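Local atomic coordinates of glycerate dehydrogenase/glyoxylate reductase (Thermus thermophilus, PDB entry 2CUK), a protein that is a D-isomer-specific 2-hydroxyacid dehydrogenase that probably reduces hydroxypyruvate and glyoxylate using a nicotinamide cofactor. Residues A[1-7]-A[44-50]; A[169-173]-A[182-187]. All coordinates share one frame. Residue numbers count along the deposited sequence, not the author numbering.

Overall arrangement
The two contacts belong to the two lobes expected of a D-isomer-specific 2-hydroxyacid dehydrogenase, each built on a parallel sheet. Interaction 1 (1-7 with 44-50) pairs two neighbouring inner strands of a sheet ordered 23-26, 2-5, 46-48, 68-70, 90-92. Interaction 2 (169-173 with 182-187) lies at one edge strand of the other sheet, in the NAD-binding domain, where a loop adds a single bridge to strand 169-173. Their centres are 42 Å apart, on opposite sides of the chain's centre, and their nearest atoms remain about 27 Å apart. Only interaction 2 comes near the probable Rossmann glycine motif of Gly-151, Gly-153 and Gly-156, which the side chain of Tyr-172 approaches without touching.

Interaction 1: residues A[1-7]-A[44-50]; sequences MRVLVTR and AVGLIPT
Strands 2-5 and 46-48 are inner neighbours in a parallel alpha/beta sheet of order 2-1-3-4-5, flavodoxin-like, their axes 4.7 Å apart and 15° from parallel. Val-3 is in register with Gly-46, Leu-4 with Leu-47 and Val-5 with Ile-48. The hydrogen-bond ladder runs from Val-45 N to Arg-2 O (2.9 Å), Leu-4 N to Gly-46 O (3.0 Å), Ile-48 N to Leu-4 O (2.9 Å) and Thr-6 N to Ile-48 O (3.2 Å). Val-45, with phi/psi of -92/-23, breaks the extended run just before Gly-46 and points toward segment 1-7, Val-45 CG2 lying 3.4 Å from Met-1 CE. Ile-48, an mt rotamer, shares one face with Val-3 and Val-5; its CD1 lies 4.1 Å from Val-5 CG2, and helix 283-301 packs there through Leu-297. On the other face Leu-4 meets Leu-47 and helix 34-41. Arg-2, t at chi1 and chi2 and p at chi3, bonds Arg-40 O through NH2 and lays its guanidinium over Ala-44, Arg-2 NH1 3.9 Å from Ala-44 CB.

Interaction 2: residues A[169-173]-A[182-187]; sequences RVVYH and YPFLSL
At the apolar centre the ring of Tyr-172 receives the edge of Phe-184 on its face, an offset edge-to-face pair with centroids 5.2 Å apart and planes at 71°; Tyr-172 CE1 is 3.3 Å from Phe-184 CD1. The CA-to-CB bond of Tyr-172 points away from the loop, but chi1 of 77° (p) brings the ring back to it. Val-170 puts CG1 over the face of Tyr-182, 4.0 Å from the ring centroid, a CH-pi contact; Ala-160 and Leu-164 of helix 154-165 pack against both side chains. Val-171 CB packs 3.8 Å from Leu-185 CD1.

The touching parts, 170-173 and 182-187, point 43° apart end to end; strand and extended loop 182-186 share a single bridge, Tyr-172 with Phe-184 (CA to CA 5.2 Å). Tyr-172 N donates to Pro-183 O at 3.1 Å, and Leu-185 N to Tyr-172 O at 2.8 Å.

Farther out, chi1 of 173° (t) swings His-173 alongside the loop, where ND1 donates to Leu-185 O at 2.8 Å and CB of Leu-187, the first helical residue, sits over the ring face, 4.0 Å from its centroid. Tyr-172 OH, bonded also to Lys-178 N, reaches a water at 2.5 Å that donates to Tyr-182 O at 2.8 Å. Ser-186 is the N-cap of helix 187-193, its OG bonded to Glu-189 N. The whole is the strand-to-helix connection at the edge strand of a Rossmann-type NAD-binding domain, the loop running beside the strand in roughly the same direction before helix 187-193 begins.

Interaction 1: residues A[1-7]-A[44-50]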
loop_
_atom_site.group_PDB
_atom_site.type_symbol
_atom_site.label_atom_id
_atom_site.label_comp_id
_atom_site.label_asym_id
_atom_site.label_seq_id
_atom_site.Cartn_x
_atom_site.Cartn_y
_atom_site.Cartn_z
ATOM N N MET A 1 45.397 -3.250 -7.225
ATOM C CA MET A 1 44.422 -2.385 -6.503
ATOM C C MET A 1 43.223 -3.202 -6.035
ATOM O O MET A 1 42.567 -3.877 -6.829
ATOM C CB MET A 1 43.947 -1.252 -7.416
ATOM C CG MET A 1 45.049 -0.285 -7.831
ATOM S SD MET A 1 44.461 0.978 -8.977
ATOM C CE MET A 1 44.130 2.345 -7.856
ATOM N N ARG A 2 42.940 -3.131 -4.740
ATOM C CA ARG A 2 41.824 -3.867 -4.165
ATOM C C ARG A 2 40.738 -2.922 -3.663
ATOM O O ARG A 2 41.028 -1.847 -3.135
ATOM C CB ARG A 2 42.323 -4.749 -3.016
ATOM C CG ARG A 2 41.248 -5.607 -2.364
ATOM C CD ARG A 2 41.861 -6.620 -1.404
ATOM N NE ARG A 2 42.538 -5.981 -0.279
ATOM C CZ ARG A 2 41.916 -5.308 0.684
ATOM N NH1 ARG A 2 40.595 -5.181 0.666
ATOM N NH2 ARG A 2 42.616 -4.757 1.668
ATOM N N VAL A 3 39.487 -3.332 -3.844
ATOM C CA VAL A 3 38.338 -2.548 -3.404
ATOM C C VAL A 3 37.544 -3.356 -2.382
ATOM O O VAL A 3 37.279 -4.542 -2.587
ATOM C CB VAL A 3 37.407 -2.189 -4.590
ATOM C CG1 VAL A 3 36.159 -1.471 -4.078
ATOM C CG2 VAL A 3 38.149 -1.306 -5.581
ATOM N N LEU A 4 37.173 -2.713 -1.280
ATOM C CA LEU A 4 36.407 -3.376 -0.236
ATOM C C LEU A 4 34.957 -2.897 -0.208
ATOM O O LEU A 4 34.687 -1.700 -0.100
ATOM C CB LEU A 4 37.050 -3.136 1.131
ATOM C CG LEU A 4 36.304 -3.716 2.337
ATOM C CD1 LEU A 4 36.171 -5.225 2.184
ATOM C CD2 LEU A 4 37.049 -3.375 3.612
ATOM N N VAL A 5 34.034 -3.847 -0.319
ATOM C CA VAL A 5 32.604 -3.563 -0.284
ATOM C C VAL A 5 32.126 -4.236 0.999
ATOM O O VAL A 5 32.178 -5.460 1.123
ATOM C CB VAL A 5 31.883 -4.171 -1.505
ATOM C CG1 VAL A 5 30.441 -3.685 -1.554
ATOM C CG2 VAL A 5 32.619 -3.795 -2.784
ATOM N N THR A 6 31.671 -3.425 1.950
ATOM C CA THR A 6 31.239 -3.918 3.253
ATOM C C THR A 6 30.034 -4.853 3.302
ATOM O O THR A 6 29.792 -5.487 4.328
ATOM C CB THR A 6 30.981 -2.748 4.213
ATOM O OG1 THR A 6 29.908 -1.943 3.708
ATOM C CG2 THR A 6 32.241 -1.890 4.345
ATOM N N ARG A 7 29.280 -4.939 2.211
ATOM C CA ARG A 7 28.109 -5.817 2.162
ATOM C C ARG A 7 27.877 -6.322 0.744
ATOM O O ARG A 7 28.310 -5.697 -0.222
ATOM C CB ARG A 7 26.851 -5.072 2.623
ATOM C CG ARG A 7 26.869 -4.586 4.059
ATOM C CD ARG A 7 26.848 -5.731 5.063
ATOM N NE ARG A 7 26.685 -5.223 6.423
ATOM C CZ ARG A 7 27.554 -4.423 7.033
ATOM N NH1 ARG A 7 28.663 -4.043 6.408
ATOM N NH2 ARG A 7 27.306 -3.980 8.259
ATOM N N ALA A 44 43.504 -1.332 0.915
ATOM C CA ALA A 44 42.484 -1.077 -0.101
ATOM C C ALA A 44 42.561 0.337 -0.668
ATOM O O ALA A 44 42.737 1.303 0.068
ATOM C CB ALA A 44 41.099 -1.323 0.482
ATOM N N VAL A 45 42.420 0.452 -1.982
ATOM C CA VAL A 45 42.465 1.753 -2.638
ATOM C C VAL A 45 41.061 2.349 -2.752
ATOM O O VAL A 45 40.903 3.562 -2.877
ATOM C CB VAL A 45 43.085 1.641 -4.049
ATOM C CG1 VAL A 45 42.178 0.826 -4.959
ATOM C CG2 VAL A 45 43.318 3.025 -4.623
ATOM N N GLY A 46 40.047 1.486 -2.704
ATOM C CA GLY A 46 38.670 1.944 -2.803
ATOM C C GLY A 46 37.774 1.286 -1.768
ATOM O O GLY A 46 38.006 0.143 -1.378
ATOM N N LEU A 47 36.747 2.003 -1.321
ATOM C CA LEU A 47 35.826 1.471 -0.319
ATOM C C LEU A 47 34.377 1.853 -0.597
ATOM O O LEU A 47 34.081 3.011 -0.897
ATOM C CB LEU A 47 36.210 1.977 1.076
ATOM C CG LEU A 47 35.282 1.577 2.229
ATOM C CD1 LEU A 47 35.433 0.091 2.512
ATOM C CD2 LEU A 47 35.610 2.389 3.474
ATOM N N ILE A 48 33.483 0.870 -0.501
ATOM C CA ILE A 48 32.051 1.099 -0.698
ATOM C C ILE A 48 31.352 0.602 0.563
ATOM O O ILE A 48 31.060 -0.587 0.695
ATOM C CB ILE A 48 31.495 0.321 -1.904
ATOM C CG1 ILE A 48 32.221 0.743 -3.182
ATOM C CG2 ILE A 48 29.993 0.585 -2.036
ATOM C CD1 ILE A 48 31.888 -0.105 -4.386
ATOM N N PRO A 49 31.085 1.510 1.515
ATOM C CA PRO A 49 30.423 1.164 2.774
ATOM C C PRO A 49 28.920 1.382 2.728
ATOM O O PRO A 49 28.381 1.846 1.718
ATOM C CB PRO A 49 31.090 2.106 3.760
ATOM C CG PRO A 49 31.150 3.375 2.951
ATOM C CD PRO A 49 31.569 2.904 1.553
ATOM N N THR A 50 28.260 1.041 3.834
ATOM C CA THR A 50 26.818 1.209 3.990
ATOM C C THR A 50 26.595 2.055 5.239
ATOM O O THR A 50 27.548 2.383 5.948
ATOM C CB THR A 50 26.081 -0.145 4.183
ATOM O OG1 THR A 50 26.522 -0.766 5.398
ATOM C CG2 THR A 50 26.343 -1.075 3.011
#

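Interaction 2: residues A[169-173]-A[182-187]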
loop_
_atom_site.group_PDB
_atom_site.type_symbol
_atom_site.label_atom_id
_atom_site.label_comp_id
_atom_site.label_asym_id
_atom_site.label_seq_id
_atom_site.Cartn_x
_atom_site.Cartn_y
_atom_site.Cartn_z
ATOM N N ARG A 169 -5.394 16.730 -0.046
ATOM C CA ARG A 169 -4.922 18.071 -0.171
ATOM C C ARG A 169 -3.561 18.108 0.455
ATOM O O ARG A 169 -3.249 17.350 1.363
ATOM C CB ARG A 169 -5.874 18.990 0.595
ATOM C CG ARG A 169 -7.030 19.486 -0.275
ATOM C CD ARG A 169 -8.367 19.468 0.476
ATOM N NE ARG A 169 -8.627 20.770 1.099
ATOM C CZ ARG A 169 -9.840 21.320 0.901
ATOM N NH1 ARG A 169 -10.742 20.693 0.168
ATOM N NH2 ARG A 169 -10.138 22.489 1.477
ATOM N N VAL A 170 -2.677 18.947 -0.073
ATOM C CA VAL A 170 -1.306 18.972 0.418
ATOM C C VAL A 170 -0.835 20.318 0.960
ATOM O O VAL A 170 -1.088 21.365 0.366
ATOM C CB VAL A 170 -0.326 18.533 -0.687
ATOM C CG1 VAL A 170 1.112 18.631 -0.178
ATOM C CG2 VAL A 170 -0.641 17.108 -1.125
ATOM N N VAL A 171 -0.149 20.270 2.097
ATOM C CA VAL A 171 0.417 21.457 2.730
ATOM C C VAL A 171 1.790 21.028 3.216
ATOM O O VAL A 171 2.074 19.827 3.287
ATOM C CB VAL A 171 -0.434 21.946 3.934
ATOM C CG1 VAL A 171 -1.845 22.268 3.476
ATOM C CG2 VAL A 171 -0.451 20.889 5.026
ATOM N N TYR A 172 2.654 21.979 3.544
ATOM C CA TYR A 172 3.981 21.596 4.001
ATOM C C TYR A 172 4.707 22.640 4.824
ATOM O O TYR A 172 4.367 23.823 4.812
ATOM C CB TYR A 172 4.856 21.215 2.799
ATOM C CG TYR A 172 5.385 22.394 2.003
ATOM C CD1 TYR A 172 6.694 22.854 2.183
ATOM C CD2 TYR A 172 4.580 23.051 1.077
ATOM C CE1 TYR A 172 7.186 23.941 1.453
ATOM C CE2 TYR A 172 5.057 24.139 0.346
ATOM C CZ TYR A 172 6.359 24.579 0.537
ATOM O OH TYR A 172 6.829 25.652 -0.195
ATOM N N HIS A 173 5.709 22.173 5.554
ATOM C CA HIS A 173 6.554 23.037 6.354
ATOM C C HIS A 173 7.975 22.629 6.013
ATOM O O HIS A 173 8.247 21.453 5.789
ATOM C CB HIS A 173 6.318 22.841 7.850
ATOM C CG HIS A 173 7.293 23.588 8.706
ATOM N ND1 HIS A 173 7.344 24.965 8.745
ATOM C CD2 HIS A 173 8.301 23.152 9.499
ATOM C CE1 HIS A 173 8.342 25.346 9.523
ATOM N NE2 HIS A 173 8.939 24.265 9.994
ATOM N N TYR A 182 1.460 24.478 -3.220
ATOM C CA TYR A 182 0.929 24.013 -1.940
ATOM C C TYR A 182 1.141 25.070 -0.866
ATOM O O TYR A 182 2.140 25.787 -0.877
ATOM C CB TYR A 182 1.636 22.737 -1.468
ATOM C CG TYR A 182 1.896 21.693 -2.530
ATOM C CD1 TYR A 182 0.849 21.094 -3.231
ATOM C CD2 TYR A 182 3.195 21.281 -2.809
ATOM C CE1 TYR A 182 1.097 20.104 -4.185
ATOM C CE2 TYR A 182 3.453 20.301 -3.756
ATOM C CZ TYR A 182 2.405 19.716 -4.438
ATOM O OH TYR A 182 2.682 18.734 -5.362
ATOM N N PRO A 183 0.194 25.183 0.075
ATOM C CA PRO A 183 0.311 26.164 1.158
ATOM C C PRO A 183 1.506 25.865 2.062
ATOM O O PRO A 183 1.696 24.726 2.494
ATOM C CB PRO A 183 -1.015 26.011 1.899
ATOM C CG PRO A 183 -1.966 25.654 0.801
ATOM C CD PRO A 183 -1.172 24.632 0.013
ATOM N N PHE A 184 2.318 26.885 2.330
ATOM C CA PHE A 184 3.485 26.746 3.200
ATOM C C PHE A 184 3.034 27.164 4.602
ATOM O O PHE A 184 2.571 28.288 4.798
ATOM C CB PHE A 184 4.618 27.662 2.724
ATOM C CG PHE A 184 5.854 27.596 3.578
ATOM C CD1 PHE A 184 6.746 26.540 3.452
ATOM C CD2 PHE A 184 6.118 28.585 4.518
ATOM C CE1 PHE A 184 7.888 26.466 4.248
ATOM C CE2 PHE A 184 7.254 28.523 5.320
ATOM C CZ PHE A 184 8.143 27.458 5.185
ATOM N N LEU A 185 3.173 26.267 5.573
ATOM C CA LEU A 185 2.739 26.557 6.938
ATOM C C LEU A 185 3.857 26.423 7.963
ATOM O O LEU A 185 4.902 25.833 7.695
ATOM C CB LEU A 185 1.598 25.603 7.331
ATOM C CG LEU A 185 0.424 25.443 6.361
ATOM C CD1 LEU A 185 -0.510 24.328 6.840
ATOM C CD2 LEU A 185 -0.326 26.760 6.245
ATOM N N SER A 186 3.630 26.988 9.145
ATOM C CA SER A 186 4.591 26.870 10.232
ATOM C C SER A 186 4.367 25.444 10.730
ATOM O O SER A 186 3.326 24.849 10.442
ATOM C CB SER A 186 4.262 27.859 11.353
ATOM O OG SER A 186 3.015 27.537 11.951
ATOM N N LEU A 187 5.321 24.890 11.468
ATOM C CA LEU A 187 5.157 23.531 11.974
ATOM C C LEU A 187 3.910 23.453 12.849
ATOM O O LEU A 187 3.143 22.494 12.775
ATOM C CB LEU A 187 6.384 23.100 12.781
ATOM C CG LEU A 187 6.308 21.702 13.407
ATOM C CD1 LEU A 187 6.021 20.661 12.335
ATOM C CD2 LEU A 187 7.610 21.396 14.115
HETATM O O HOH W 1 4.798 26.645 -1.333
#